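Local atomic coordinates of chloride intracellular channel exc-4 (Caenorhabditis elegans, PDB entry 2YV9), a protein that may insert into membranes to form chloride channels and is required to regulate lumen size in the growing excretory canal of the worm. Residues L126-F140 and V150-V164. Residues are numbered along the deposited sequence; the frame is centred on the assembly and turned at random.
Sequences LYRNFKLFLRAKVEF and VEDLPAQIKVHYNRV
Val150, in the 3-10 turn before helix 155-178, meets Phe133 of an antiparallel helix pair in the all-helical C-terminal domain of this GST-fold protein; the local axes run at 150° and approach to 8.2 Å. Val150 CG2 lies near the plane of the Phe133 ring, at the edge. Leu153 divides its two methyls between aromatic neighbours: CD1 sits in the plane of the Phe133 ring, 3.7 Å from Phe133 CE1, while CD2 reaches the ring of Phe140. Pro154, at the N-cap position, brings CD to 3.7 Å from Phe140 CZ. Ile157 is a knob in the hole formed by Phe133, Ala136, Lys137 and Phe140, with CG2 directed at Ala136 CB (3.9 Å).

His160 fills the next hole, among Asn129, Leu132, Phe133 and Ala136. With CG beside its own backbone N (chi1 -53°), the ring turns toward helix 126-140 and lies across Leu132 and Ala136, both on the same side of its plane: Leu132 CB makes an off-centre CH-pi contact, and Ala136 CB approaches obliquely, 3.6 Å from His160 CD2. The CA atoms of Phe133 and His160 are 4.8 Å apart, the nearest in the register. Tyr161 CB stands over the centre of the Phe133 ring, 11° off its normal, a CH-pi contact; Phe212, outside both segments, meets the Tyr161 ring edge-to-face. Arg163 lays its CB against the amide of Asn129, and its NH1 donates to a water that also takes a weak bond from Arg128 NH2. Finally, Val164 CG2 presses on the backbone of helix 126-140, 3.3 Å from Phe130 N.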
# COMPACT_ATOMS: atom_id res chain seq x y z
N LEU A 126 -13.14 -14.62 -4.21
CA LEU A 126 -12.32 -15.83 -4.46
C LEU A 126 -11.17 -15.89 -3.44
O LEU A 126 -10.95 -16.92 -2.76
CB LEU A 126 -11.76 -15.77 -5.87
CG LEU A 126 -10.71 -16.83 -6.17
CD1 LEU A 126 -11.30 -18.25 -6.08
CD2 LEU A 126 -10.01 -16.47 -7.55
N TYR A 127 -10.40 -14.81 -3.38
CA TYR A 127 -9.15 -14.89 -2.57
C TYR A 127 -9.45 -14.94 -1.08
O TYR A 127 -8.75 -15.60 -0.33
CB TYR A 127 -8.18 -13.77 -2.90
CG TYR A 127 -6.78 -14.03 -2.46
CD1 TYR A 127 -6.05 -15.06 -2.99
CD2 TYR A 127 -6.19 -13.19 -1.57
CE1 TYR A 127 -4.75 -15.29 -2.55
CE2 TYR A 127 -4.91 -13.38 -1.13
CZ TYR A 127 -4.19 -14.41 -1.62
OH TYR A 127 -2.91 -14.52 -1.10
N ARG A 128 -10.52 -14.27 -0.67
CA ARG A 128 -10.99 -14.34 0.73
C ARG A 128 -11.32 -15.80 1.12
O ARG A 128 -10.90 -16.32 2.19
CB ARG A 128 -12.20 -13.48 0.85
CG ARG A 128 -13.06 -13.61 2.11
CD ARG A 128 -14.19 -12.61 1.91
NE ARG A 128 -15.48 -13.18 2.13
CZ ARG A 128 -16.60 -12.80 1.53
NH1 ARG A 128 -16.66 -11.81 0.61
NH2 ARG A 128 -17.73 -13.42 1.89
N ASN A 129 -12.05 -16.50 0.27
CA ASN A 129 -12.37 -17.88 0.61
C ASN A 129 -11.14 -18.82 0.57
O ASN A 129 -11.03 -19.75 1.36
CB ASN A 129 -13.50 -18.42 -0.23
CG ASN A 129 -14.84 -17.90 0.24
OD1 ASN A 129 -15.55 -17.24 -0.50
ND2 ASN A 129 -15.19 -18.21 1.45
N PHE A 130 -10.23 -18.56 -0.37
CA PHE A 130 -8.96 -19.29 -0.43
C PHE A 130 -8.22 -19.13 0.90
O PHE A 130 -7.77 -20.10 1.48
CB PHE A 130 -8.09 -18.78 -1.57
CG PHE A 130 -6.68 -19.32 -1.58
CD1 PHE A 130 -6.39 -20.66 -1.81
CD2 PHE A 130 -5.63 -18.44 -1.37
CE1 PHE A 130 -5.05 -21.10 -1.84
CE2 PHE A 130 -4.31 -18.90 -1.39
CZ PHE A 130 -4.04 -20.21 -1.63
N LYS A 131 -8.08 -17.88 1.36
CA LYS A 131 -7.32 -17.63 2.62
C LYS A 131 -7.97 -18.35 3.80
O LYS A 131 -7.28 -18.95 4.68
CB LYS A 131 -7.26 -16.13 2.86
CG LYS A 131 -6.27 -15.42 1.90
CD LYS A 131 -6.10 -13.95 2.28
CE LYS A 131 -7.34 -13.13 1.95
NZ LYS A 131 -7.15 -11.67 2.31
N LEU A 132 -9.31 -18.29 3.87
CA LEU A 132 -10.03 -19.04 4.93
C LEU A 132 -9.72 -20.54 4.89
O LEU A 132 -9.44 -21.16 5.94
CB LEU A 132 -11.53 -18.84 4.88
CG LEU A 132 -11.91 -17.38 5.18
CD1 LEU A 132 -13.39 -17.09 4.82
CD2 LEU A 132 -11.66 -17.04 6.65
N PHE A 133 -9.73 -21.13 3.70
CA PHE A 133 -9.51 -22.56 3.56
C PHE A 133 -8.05 -22.90 3.90
O PHE A 133 -7.73 -23.88 4.62
CB PHE A 133 -9.80 -23.04 2.14
CG PHE A 133 -9.62 -24.52 1.97
CD1 PHE A 133 -10.18 -25.42 2.86
CD2 PHE A 133 -8.84 -25.04 0.92
CE1 PHE A 133 -9.97 -26.79 2.71
CE2 PHE A 133 -8.63 -26.38 0.78
CZ PHE A 133 -9.18 -27.26 1.66
N LEU A 134 -7.14 -22.05 3.42
CA LEU A 134 -5.71 -22.24 3.72
C LEU A 134 -5.52 -22.29 5.22
O LEU A 134 -4.89 -23.21 5.76
CB LEU A 134 -4.88 -21.17 3.05
CG LEU A 134 -3.42 -21.07 3.45
CD1 LEU A 134 -2.63 -22.30 3.00
CD2 LEU A 134 -2.89 -19.75 2.89
N ARG A 135 -6.04 -21.29 5.92
CA ARG A 135 -5.86 -21.25 7.36
C ARG A 135 -6.60 -22.43 8.04
O ARG A 135 -6.04 -23.10 8.94
CB ARG A 135 -6.36 -19.92 7.92
CG ARG A 135 -6.40 -19.84 9.45
CD ARG A 135 -4.97 -19.84 10.00
NE ARG A 135 -4.87 -19.57 11.44
CZ ARG A 135 -5.06 -18.37 11.99
NH1 ARG A 135 -5.43 -17.34 11.28
NH2 ARG A 135 -4.93 -18.22 13.31
N ALA A 136 -7.84 -22.73 7.63
CA ALA A 136 -8.60 -23.81 8.29
C ALA A 136 -7.91 -25.16 8.09
O ALA A 136 -7.80 -25.95 9.04
CB ALA A 136 -10.00 -23.87 7.73
N LYS A 137 -7.43 -25.45 6.89
CA LYS A 137 -6.87 -26.76 6.64
C LYS A 137 -5.51 -26.92 7.34
O LYS A 137 -5.18 -27.99 7.94
CB LYS A 137 -6.72 -27.11 5.16
CG LYS A 137 -6.60 -28.62 4.99
CD LYS A 137 -6.13 -28.98 3.62
CE LYS A 137 -6.16 -30.46 3.44
NZ LYS A 137 -4.95 -31.06 3.96
N VAL A 138 -4.74 -25.83 7.28
CA VAL A 138 -3.40 -25.85 7.97
C VAL A 138 -3.55 -26.12 9.45
O VAL A 138 -2.78 -26.89 10.06
CB VAL A 138 -2.61 -24.53 7.73
CG1 VAL A 138 -1.48 -24.33 8.76
CG2 VAL A 138 -2.07 -24.53 6.29
N GLU A 139 -4.53 -25.49 10.06
CA GLU A 139 -4.76 -25.70 11.51
C GLU A 139 -5.34 -27.11 11.77
O GLU A 139 -5.04 -27.77 12.79
CB GLU A 139 -5.69 -24.63 12.07
CG GLU A 139 -5.18 -23.21 11.92
CD GLU A 139 -4.10 -22.77 12.94
OE1 GLU A 139 -3.65 -23.58 13.79
OE2 GLU A 139 -3.73 -21.57 12.89
N PHE A 140 -6.16 -27.59 10.85
CA PHE A 140 -6.74 -28.92 11.02
C PHE A 140 -5.66 -29.99 10.95
O PHE A 140 -5.72 -31.03 11.66
CB PHE A 140 -7.77 -29.18 9.91
CG PHE A 140 -8.50 -30.45 10.08
CD1 PHE A 140 -9.38 -30.61 11.15
CD2 PHE A 140 -8.30 -31.51 9.22
CE1 PHE A 140 -10.06 -31.80 11.32
CE2 PHE A 140 -8.98 -32.69 9.39
CZ PHE A 140 -9.86 -32.84 10.44
N VAL A 150 -8.65 -33.55 1.07
CA VAL A 150 -9.81 -32.64 1.09
C VAL A 150 -11.15 -33.41 1.18
O VAL A 150 -12.07 -32.96 1.87
CB VAL A 150 -9.78 -31.79 -0.18
CG1 VAL A 150 -11.14 -31.07 -0.43
CG2 VAL A 150 -8.59 -30.82 -0.13
N GLU A 151 -11.26 -34.56 0.50
CA GLU A 151 -12.50 -35.33 0.49
C GLU A 151 -12.86 -35.87 1.88
O GLU A 151 -14.03 -36.12 2.14
CB GLU A 151 -12.41 -36.49 -0.52
CG GLU A 151 -11.39 -37.55 -0.18
CD GLU A 151 -11.20 -38.55 -1.30
OE1 GLU A 151 -12.17 -39.27 -1.64
OE2 GLU A 151 -10.08 -38.60 -1.85
N ASP A 152 -11.87 -36.01 2.76
CA ASP A 152 -12.12 -36.46 4.15
C ASP A 152 -12.37 -35.35 5.17
O ASP A 152 -12.44 -35.63 6.36
CB ASP A 152 -10.95 -37.31 4.65
CG ASP A 152 -10.68 -38.50 3.76
OD1 ASP A 152 -11.66 -39.01 3.19
OD2 ASP A 152 -9.50 -38.92 3.65
N LEU A 153 -12.50 -34.10 4.73
CA LEU A 153 -12.57 -33.01 5.69
C LEU A 153 -13.95 -32.89 6.28
O LEU A 153 -14.93 -33.07 5.56
CB LEU A 153 -12.23 -31.68 5.01
CG LEU A 153 -10.77 -31.52 4.61
CD1 LEU A 153 -10.59 -30.29 3.76
CD2 LEU A 153 -9.88 -31.46 5.91
N PRO A 154 -14.03 -32.52 7.58
CA PRO A 154 -15.34 -32.31 8.20
C PRO A 154 -16.00 -31.04 7.65
O PRO A 154 -15.30 -30.15 7.15
CB PRO A 154 -14.99 -32.15 9.68
CG PRO A 154 -13.62 -31.56 9.66
CD PRO A 154 -12.93 -32.22 8.51
N ALA A 155 -17.33 -30.92 7.77
CA ALA A 155 -18.02 -29.85 7.07
C ALA A 155 -17.52 -28.43 7.34
O ALA A 155 -17.51 -27.59 6.44
CB ALA A 155 -19.52 -29.93 7.33
N GLN A 156 -17.11 -28.13 8.59
CA GLN A 156 -16.73 -26.75 8.93
C GLN A 156 -15.37 -26.32 8.35
O GLN A 156 -15.10 -25.11 8.29
CB GLN A 156 -16.75 -26.51 10.45
CG GLN A 156 -15.51 -27.02 11.21
CD GLN A 156 -15.44 -28.53 11.34
OE1 GLN A 156 -16.27 -29.25 10.80
NE2 GLN A 156 -14.42 -29.03 12.05
N ILE A 157 -14.59 -27.28 7.87
CA ILE A 157 -13.38 -26.99 7.13
C ILE A 157 -13.64 -27.05 5.61
O ILE A 157 -13.21 -26.18 4.86
CB ILE A 157 -12.26 -27.91 7.53
CG1 ILE A 157 -12.04 -27.78 9.04
CG2 ILE A 157 -10.93 -27.57 6.79
CD1 ILE A 157 -11.24 -28.74 9.51
N LYS A 158 -14.35 -28.10 5.20
CA LYS A 158 -14.59 -28.30 3.77
C LYS A 158 -15.43 -27.20 3.13
O LYS A 158 -15.24 -26.88 1.92
CB LYS A 158 -15.23 -29.64 3.50
CG LYS A 158 -15.12 -30.02 2.01
CD LYS A 158 -15.44 -31.45 1.76
CE LYS A 158 -15.28 -31.80 0.30
NZ LYS A 158 -16.23 -31.07 -0.59
N VAL A 159 -16.30 -26.55 3.91
CA VAL A 159 -17.11 -25.44 3.37
C VAL A 159 -16.26 -24.33 2.72
O VAL A 159 -16.64 -23.81 1.69
CB VAL A 159 -18.13 -24.83 4.40
CG1 VAL A 159 -17.45 -24.27 5.62
CG2 VAL A 159 -19.00 -23.74 3.71
N HIS A 160 -15.06 -24.05 3.26
CA HIS A 160 -14.25 -22.96 2.67
C HIS A 160 -13.75 -23.40 1.29
O HIS A 160 -13.67 -22.59 0.35
CB HIS A 160 -13.05 -22.68 3.57
CG HIS A 160 -13.42 -22.41 4.99
ND1 HIS A 160 -14.24 -21.37 5.36
CD2 HIS A 160 -13.08 -23.05 6.14
CE1 HIS A 160 -14.36 -21.36 6.68
NE2 HIS A 160 -13.68 -22.38 7.18
N TYR A 161 -13.45 -24.68 1.18
CA TYR A 161 -13.00 -25.25 -0.08
C TYR A 161 -14.14 -25.20 -1.09
O TYR A 161 -13.94 -24.90 -2.24
CB TYR A 161 -12.54 -26.70 0.08
CG TYR A 161 -12.43 -27.48 -1.24
CD1 TYR A 161 -11.37 -27.29 -2.08
CD2 TYR A 161 -13.45 -28.34 -1.63
CE1 TYR A 161 -11.25 -28.01 -3.28
CE2 TYR A 161 -13.36 -29.05 -2.79
CZ TYR A 161 -12.28 -28.88 -3.64
OH TYR A 161 -12.32 -29.63 -4.82
N ASN A 162 -15.32 -25.61 -0.65
CA ASN A 162 -16.48 -25.59 -1.56
C ASN A 162 -16.77 -24.17 -2.05
O ASN A 162 -17.08 -23.99 -3.26
CB ASN A 162 -17.73 -26.21 -0.90
CG ASN A 162 -17.53 -27.67 -0.53
OD1 ASN A 162 -16.60 -28.30 -1.01
ND2 ASN A 162 -18.42 -28.21 0.33
N ARG A 163 -16.62 -23.17 -1.15
CA ARG A 163 -16.80 -21.76 -1.51
C ARG A 163 -15.76 -21.27 -2.46
O ARG A 163 -16.06 -20.49 -3.37
CB ARG A 163 -16.89 -20.85 -0.29
CG ARG A 163 -18.09 -21.13 0.56
CD ARG A 163 -18.54 -19.88 1.31
NE ARG A 163 -19.86 -20.09 1.89
CZ ARG A 163 -20.49 -19.23 2.68
NH1 ARG A 163 -19.96 -18.05 3.00
NH2 ARG A 163 -21.69 -19.54 3.13
N VAL A 164 -14.52 -21.74 -2.29
CA VAL A 164 -13.50 -21.50 -3.31
C VAL A 164 -13.96 -22.02 -4.67
O VAL A 164 -13.93 -21.32 -5.66
CB VAL A 164 -12.09 -22.09 -2.92
CG1 VAL A 164 -11.09 -22.02 -4.07
CG2 VAL A 164 -11.55 -21.30 -1.67
O HOH W 1 -17.34 -16.67 2.02